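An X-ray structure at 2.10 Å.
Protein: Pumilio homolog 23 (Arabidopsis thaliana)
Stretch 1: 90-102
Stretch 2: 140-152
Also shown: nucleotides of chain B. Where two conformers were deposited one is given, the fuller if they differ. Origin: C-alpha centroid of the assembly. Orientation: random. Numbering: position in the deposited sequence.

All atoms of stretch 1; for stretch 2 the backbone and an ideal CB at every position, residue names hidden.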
# COMPACT_ATOMS: atom_id res chain seq x y z
N VAL A 90 -16.39 -12.42 28.64
CA VAL A 90 -17.16 -12.74 27.45
C VAL A 90 -16.64 -12.02 26.22
O VAL A 90 -17.25 -12.10 25.15
CB VAL A 90 -18.67 -12.47 27.65
CG1 VAL A 90 -19.20 -13.35 28.79
CG2 VAL A 90 -18.92 -11.00 27.94
N PHE A 91 -15.52 -11.30 26.35
CA PHE A 91 -14.98 -10.56 25.22
C PHE A 91 -14.73 -11.43 23.99
O PHE A 91 -15.10 -11.00 22.88
CB PHE A 91 -13.72 -9.81 25.65
CG PHE A 91 -13.17 -8.88 24.59
CD1 PHE A 91 -12.29 -9.35 23.63
CD2 PHE A 91 -13.52 -7.55 24.59
CE1 PHE A 91 -11.79 -8.49 22.66
CE2 PHE A 91 -13.03 -6.69 23.63
CZ PHE A 91 -12.15 -7.15 22.67
N PRO A 92 -14.14 -12.63 24.09
CA PRO A 92 -13.95 -13.45 22.87
C PRO A 92 -15.25 -13.80 22.17
O PRO A 92 -15.31 -13.76 20.94
CB PRO A 92 -13.23 -14.71 23.39
CG PRO A 92 -12.52 -14.24 24.62
CD PRO A 92 -13.48 -13.26 25.26
N ALA A 93 -16.30 -14.15 22.93
CA ALA A 93 -17.60 -14.41 22.31
C ALA A 93 -18.19 -13.14 21.69
O ALA A 93 -18.78 -13.20 20.60
CB ALA A 93 -18.56 -15.00 23.34
N ILE A 94 -18.06 -12.00 22.36
CA ILE A 94 -18.50 -10.75 21.74
C ILE A 94 -17.73 -10.50 20.45
O ILE A 94 -18.32 -10.23 19.39
CB ILE A 94 -18.34 -9.57 22.73
CG1 ILE A 94 -19.39 -9.65 23.85
CG2 ILE A 94 -18.48 -8.22 21.96
CD1 ILE A 94 -19.21 -8.60 24.94
N ALA A 95 -16.41 -10.63 20.52
CA ALA A 95 -15.55 -10.31 19.38
C ALA A 95 -15.77 -11.23 18.19
O ALA A 95 -15.50 -10.83 17.05
CB ALA A 95 -14.08 -10.37 19.83
N MET A 96 -16.27 -12.45 18.40
CA MET A 96 -16.49 -13.38 17.30
C MET A 96 -17.91 -13.33 16.77
O MET A 96 -18.27 -14.14 15.91
CB MET A 96 -16.13 -14.80 17.73
CG MET A 96 -14.61 -14.96 17.96
SD MET A 96 -14.17 -16.43 18.92
CE MET A 96 -14.64 -17.72 17.80
N ASP A 97 -18.71 -12.38 17.23
CA ASP A 97 -20.09 -12.22 16.79
C ASP A 97 -20.18 -11.20 15.65
O ASP A 97 -19.43 -10.21 15.62
CB ASP A 97 -20.95 -11.78 17.97
CG ASP A 97 -22.41 -11.62 17.59
OD1 ASP A 97 -23.11 -12.65 17.60
OD2 ASP A 97 -22.85 -10.48 17.31
N ARG A 98 -21.10 -11.44 14.72
CA ARG A 98 -21.22 -10.56 13.55
C ARG A 98 -21.57 -9.12 13.95
O ARG A 98 -21.13 -8.18 13.27
CB ARG A 98 -22.26 -11.10 12.57
CG ARG A 98 -23.65 -11.20 13.17
CD ARG A 98 -24.58 -12.14 12.40
NE ARG A 98 -25.85 -12.26 13.10
CZ ARG A 98 -26.94 -11.54 12.81
NH1 ARG A 98 -28.05 -11.70 13.51
NH2 ARG A 98 -26.92 -10.68 11.80
N SER A 99 -22.37 -8.92 15.01
CA SER A 99 -22.60 -7.58 15.54
C SER A 99 -21.64 -7.24 16.67
O SER A 99 -21.12 -6.12 16.73
CB SER A 99 -24.04 -7.43 16.04
OG SER A 99 -24.96 -7.53 14.99
N GLY A 100 -21.43 -8.18 17.59
CA GLY A 100 -20.62 -7.88 18.76
C GLY A 100 -19.21 -7.46 18.42
O GLY A 100 -18.59 -6.69 19.15
N SER A 101 -18.68 -7.94 17.29
CA SER A 101 -17.31 -7.58 16.92
C SER A 101 -17.16 -6.08 16.70
O SER A 101 -16.09 -5.51 16.96
CB SER A 101 -16.87 -8.36 15.68
OG SER A 101 -17.74 -8.16 14.58
N HIS A 102 -18.21 -5.41 16.21
CA HIS A 102 -18.13 -3.97 16.03
C HIS A 102 -18.21 -3.24 17.37
O HIS A 102 -17.61 -2.16 17.52
CB HIS A 102 -19.22 -3.50 15.05
CG HIS A 102 -19.13 -4.18 13.72
ND1 HIS A 102 -18.38 -3.69 12.67
CD2 HIS A 102 -19.66 -5.36 13.28
CE1 HIS A 102 -18.45 -4.52 11.65
NE2 HIS A 102 -19.22 -5.54 11.99
N UNK A 140 -7.22 -19.62 19.26
CA UNK A 140 -7.11 -20.09 17.88
C UNK A 140 -8.41 -19.94 17.09
O UNK A 140 -8.37 -19.61 15.90
CB UNK A 140 -6.67 -21.56 17.87
N UNK A 141 -9.56 -20.20 17.69
CA UNK A 141 -10.79 -19.98 16.94
C UNK A 141 -11.05 -18.49 16.69
O UNK A 141 -11.55 -18.11 15.62
CB UNK A 141 -11.97 -20.60 17.69
N UNK A 142 -10.66 -17.62 17.63
CA UNK A 142 -10.81 -16.18 17.40
C UNK A 142 -9.93 -15.71 16.24
O UNK A 142 -10.35 -14.87 15.43
CB UNK A 142 -10.46 -15.40 18.67
N UNK A 143 -8.70 -16.22 16.16
CA UNK A 143 -7.79 -15.84 15.08
C UNK A 143 -8.37 -16.21 13.73
O UNK A 143 -8.23 -15.47 12.76
CB UNK A 143 -6.43 -16.51 15.26
N UNK A 144 -9.01 -17.38 13.65
CA UNK A 144 -9.56 -17.88 12.39
C UNK A 144 -10.97 -17.39 12.11
O UNK A 144 -11.51 -17.69 11.04
CB UNK A 144 -9.55 -19.41 12.39
N UNK A 145 -11.56 -16.62 13.01
CA UNK A 145 -12.94 -16.19 12.88
C UNK A 145 -13.00 -14.91 12.05
O UNK A 145 -12.21 -13.99 12.28
CB UNK A 145 -13.57 -15.98 14.26
N UNK A 146 -13.93 -14.84 11.09
CA UNK A 146 -13.96 -13.68 10.21
C UNK A 146 -14.10 -12.38 11.01
O UNK A 146 -13.41 -11.40 10.73
CB UNK A 146 -15.11 -13.81 9.21
N UNK A 147 -14.96 -12.37 12.04
CA UNK A 147 -15.12 -11.14 12.82
C UNK A 147 -14.00 -10.99 13.86
O UNK A 147 -13.44 -9.90 14.02
CB UNK A 147 -16.48 -11.13 13.51
N UNK A 148 -13.66 -12.08 14.55
CA UNK A 148 -12.64 -12.01 15.59
C UNK A 148 -11.29 -11.58 15.06
O UNK A 148 -10.53 -10.92 15.77
CB UNK A 148 -12.51 -13.37 16.28
N UNK A 149 -10.97 -11.96 13.82
CA UNK A 149 -9.70 -11.57 13.21
C UNK A 149 -9.58 -10.06 13.07
O UNK A 149 -8.48 -9.51 13.19
CB UNK A 149 -9.55 -12.23 11.84
N UNK A 150 -10.70 -9.36 12.83
CA UNK A 150 -10.67 -7.90 12.76
C UNK A 150 -10.40 -7.30 14.13
O UNK A 150 -9.60 -6.36 14.26
CB UNK A 150 -11.99 -7.36 12.20
N UNK A 151 -11.09 -7.81 15.15
CA UNK A 151 -10.89 -7.35 16.52
C UNK A 151 -9.43 -7.51 16.93
O UNK A 151 -8.83 -6.61 17.55
CB UNK A 151 -11.80 -8.12 17.48
N UNK A 152 -8.82 -8.65 16.59
CA UNK A 152 -7.44 -8.93 16.99
C UNK A 152 -6.46 -8.00 16.29
O UNK A 152 -5.53 -7.48 16.93
CB UNK A 152 -7.08 -10.39 16.69
P G B 11 -21.68 -10.18 7.62
OP1 G B 11 -21.26 -11.59 7.85
OP2 G B 11 -22.27 -9.78 6.32
O5' G B 11 -22.69 -9.87 8.80
C5' G B 11 -23.60 -8.78 8.76
C4' G B 11 -24.10 -8.51 10.15
O4' G B 11 -23.16 -7.62 10.81
C3' G B 11 -25.47 -7.83 10.25
O3' G B 11 -26.12 -8.24 11.46
C2' G B 11 -25.10 -6.37 10.38
O2' G B 11 -26.10 -5.57 10.98
C1' G B 11 -23.84 -6.47 11.26
N9 G B 11 -22.97 -5.29 11.14
C8 G B 11 -22.30 -4.85 10.01
N7 G B 11 -21.66 -3.72 10.20
C5 G B 11 -21.92 -3.40 11.53
C6 G B 11 -21.50 -2.29 12.32
O6 G B 11 -20.79 -1.35 11.97
N1 G B 11 -22.02 -2.35 13.62
C2 G B 11 -22.82 -3.36 14.11
N2 G B 11 -23.21 -3.25 15.39
N3 G B 11 -23.21 -4.40 13.39
C4 G B 11 -22.74 -4.35 12.12
P G B 10 -16.55 -9.21 3.53
OP1 G B 10 -17.46 -9.89 2.59
OP2 G B 10 -16.08 -7.83 3.29
O5' G B 10 -17.23 -9.17 4.97
C5' G B 10 -17.65 -10.35 5.64
C4' G B 10 -18.29 -10.01 6.97
O4' G B 10 -17.27 -9.42 7.82
C3' G B 10 -19.43 -8.99 6.90
O3' G B 10 -20.40 -9.25 7.92
C2' G B 10 -18.73 -7.69 7.23
O2' G B 10 -19.57 -6.68 7.76
C1' G B 10 -17.70 -8.15 8.26
N9 G B 10 -16.58 -7.22 8.35
C8 G B 10 -15.94 -6.62 7.28
N7 G B 10 -15.04 -5.76 7.66
C5 G B 10 -15.09 -5.79 9.05
C6 G B 10 -14.32 -5.08 10.01
O6 G B 10 -13.43 -4.26 9.81
N1 G B 10 -14.68 -5.41 11.31
C2 G B 10 -15.65 -6.32 11.66
N2 G B 10 -15.86 -6.51 12.98
N3 G B 10 -16.37 -6.99 10.77
C4 G B 10 -16.04 -6.68 9.50
P C B 9 -12.56 -10.43 -0.86
OP1 C B 9 -13.86 -10.79 -1.47
OP2 C B 9 -11.92 -9.13 -1.20
O5' C B 9 -12.71 -10.42 0.74
C5' C B 9 -13.25 -11.52 1.46
C4' C B 9 -13.28 -11.20 2.94
O4' C B 9 -11.93 -11.05 3.43
C3' C B 9 -14.00 -9.90 3.30
O3' C B 9 -15.31 -10.21 3.74
C2' C B 9 -13.16 -9.25 4.41
O2' C B 9 -13.82 -9.30 5.67
C1' C B 9 -11.88 -10.11 4.46
N1 C B 9 -10.64 -9.33 4.34
C2 C B 9 -10.05 -8.94 5.54
O2 C B 9 -10.63 -9.30 6.59
N3 C B 9 -8.90 -8.22 5.52
C4 C B 9 -8.36 -7.88 4.35
N4 C B 9 -7.23 -7.16 4.37
C5 C B 9 -8.95 -8.26 3.11
C6 C B 9 -10.08 -8.98 3.14

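Position 140 opens a helix, out of reach of stretch 1, which leaves its identity free; it is Leu140. At 141 the CA-to-CB bond runs sideways and the ideal CB lies 3.9 Å from Met96 CE, so a small or polar residue would do as well as an apolar one. Asp141 packs its CB against that methyl and sends its carboxylate away.

Position 142 also points sideways, its ideal CB 3.9 Å from Met96 SD, with Ala95 and Phe91 farther along. A long apolar chain suits this groove. Met142, extended with all three chi angles t, carries CE to 3.6 Å from Ala95 CB and 4.3 Å from Phe91 CE1. Positions 143 and 144 point away, and stretch 1 sets no demand; they are Met143 and Cys144.

At 145 phi/psi of -87/135 breaks the helix just before a new one begins, the classic N-cap site, where Asn, Asp, Ser or Thr can accept from free amides. CB points toward stretch 1, 4.0 Å from Met96 CG. Asn145 OD1 accepts from the backbone N of position 148 at 2.7 Å and lies 3.4 Å from Met96 CA. A second, weak bond to Asn145 OD1 comes from the backbone N of position 147, the two atoms 2.9 Å apart. Position 146, sideways and without contact, is Cys146.

The ideal CB of 147 points toward stretch 1, 3.4 Å from Ser101 OG and 3.7 Å from Asp97 O, with Arg98 and the RNA phosphate beyond. A long, flat side chain with a polar tip fits. Tyr147 lays a ring face under Arg98, whose CA stands 3.5 Å from the ring centroid in a CH-pi contact, and its OH donates a very short 2.5 Å hydrogen bond to G11 OP1.

At 148 the backbones come closest, CA to CA of Met96 being 4.4 Å. An ideal CB would sit 3.1 Å from Met96 CG. The same ideal CB of 148 would clash with Met142 O at 2.8 Å, so glycine suits best. Gly148 lets its CA approach Ala95 O to 3.4 Å in a CA-H...O contact.

Position 149 points away and is Ser149. Position 150 points toward stretch 1 but finds nothing of it within 5.5 Å; the RNA lies nearby, favouring a flat or polar group. His150 places a ring face against the G10 base and makes a weak 3.4 Å hydrogen bond between NE2 and C9 O2'.

At 151 the ideal CB is 4.0 Å from Ala95 CB, inviting a compact apolar residue. Val151 sets CG1 3.8 Å from Phe91 CE1 and CG2 3.6 Å from Ser101 O. Position 152, sideways and without contact, is Leu152.

Stretch 2, residues 140-152: LDMMCNCYGSHVL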
# COMPACT_ATOMS: atom_id res chain seq x y z
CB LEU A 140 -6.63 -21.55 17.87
CG LEU A 140 -5.19 -21.77 18.39
CD1 LEU A 140 -4.83 -23.25 18.32
CD2 LEU A 140 -4.17 -20.94 17.60
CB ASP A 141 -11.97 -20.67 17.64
CG ASP A 141 -11.75 -22.17 17.75
OD1 ASP A 141 -11.79 -22.83 16.70
OD2 ASP A 141 -11.48 -22.67 18.86
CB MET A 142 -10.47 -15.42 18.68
CG MET A 142 -10.80 -13.93 18.62
SD MET A 142 -10.28 -13.09 20.13
CE MET A 142 -10.64 -11.38 19.75
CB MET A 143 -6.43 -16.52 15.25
CG MET A 143 -5.67 -16.06 16.48
SD MET A 143 -4.16 -17.02 16.79
CE MET A 143 -3.13 -16.53 15.42
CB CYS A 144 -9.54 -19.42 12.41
SG CYS A 144 -7.86 -20.05 12.48
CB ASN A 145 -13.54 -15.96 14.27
CG ASN A 145 -14.98 -15.49 14.22
OD1 ASN A 145 -15.25 -14.28 14.23
ND2 ASN A 145 -15.90 -16.43 14.15
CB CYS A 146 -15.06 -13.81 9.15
SG CYS A 146 -16.74 -14.14 9.71
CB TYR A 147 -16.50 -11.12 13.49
CG TYR A 147 -17.61 -11.57 12.55
CD1 TYR A 147 -18.03 -10.75 11.51
CD2 TYR A 147 -18.21 -12.82 12.68
CE1 TYR A 147 -19.03 -11.16 10.63
CE2 TYR A 147 -19.22 -13.23 11.82
CZ TYR A 147 -19.61 -12.40 10.78
OH TYR A 147 -20.60 -12.78 9.91
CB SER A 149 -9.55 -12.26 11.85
OG SER A 149 -8.50 -11.71 11.07
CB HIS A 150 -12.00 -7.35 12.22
CG HIS A 150 -12.24 -7.67 10.78
ND1 HIS A 150 -11.65 -6.96 9.75
CD2 HIS A 150 -13.00 -8.62 10.19
CE1 HIS A 150 -12.04 -7.47 8.60
NE2 HIS A 150 -12.85 -8.48 8.84
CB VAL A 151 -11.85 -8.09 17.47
CG1 VAL A 151 -11.59 -7.71 18.92
CG2 VAL A 151 -13.33 -7.80 17.08
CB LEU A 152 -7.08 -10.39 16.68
CG LEU A 152 -7.55 -11.47 17.66
CD1 LEU A 152 -7.23 -12.87 17.13
CD2 LEU A 152 -6.90 -11.25 19.03
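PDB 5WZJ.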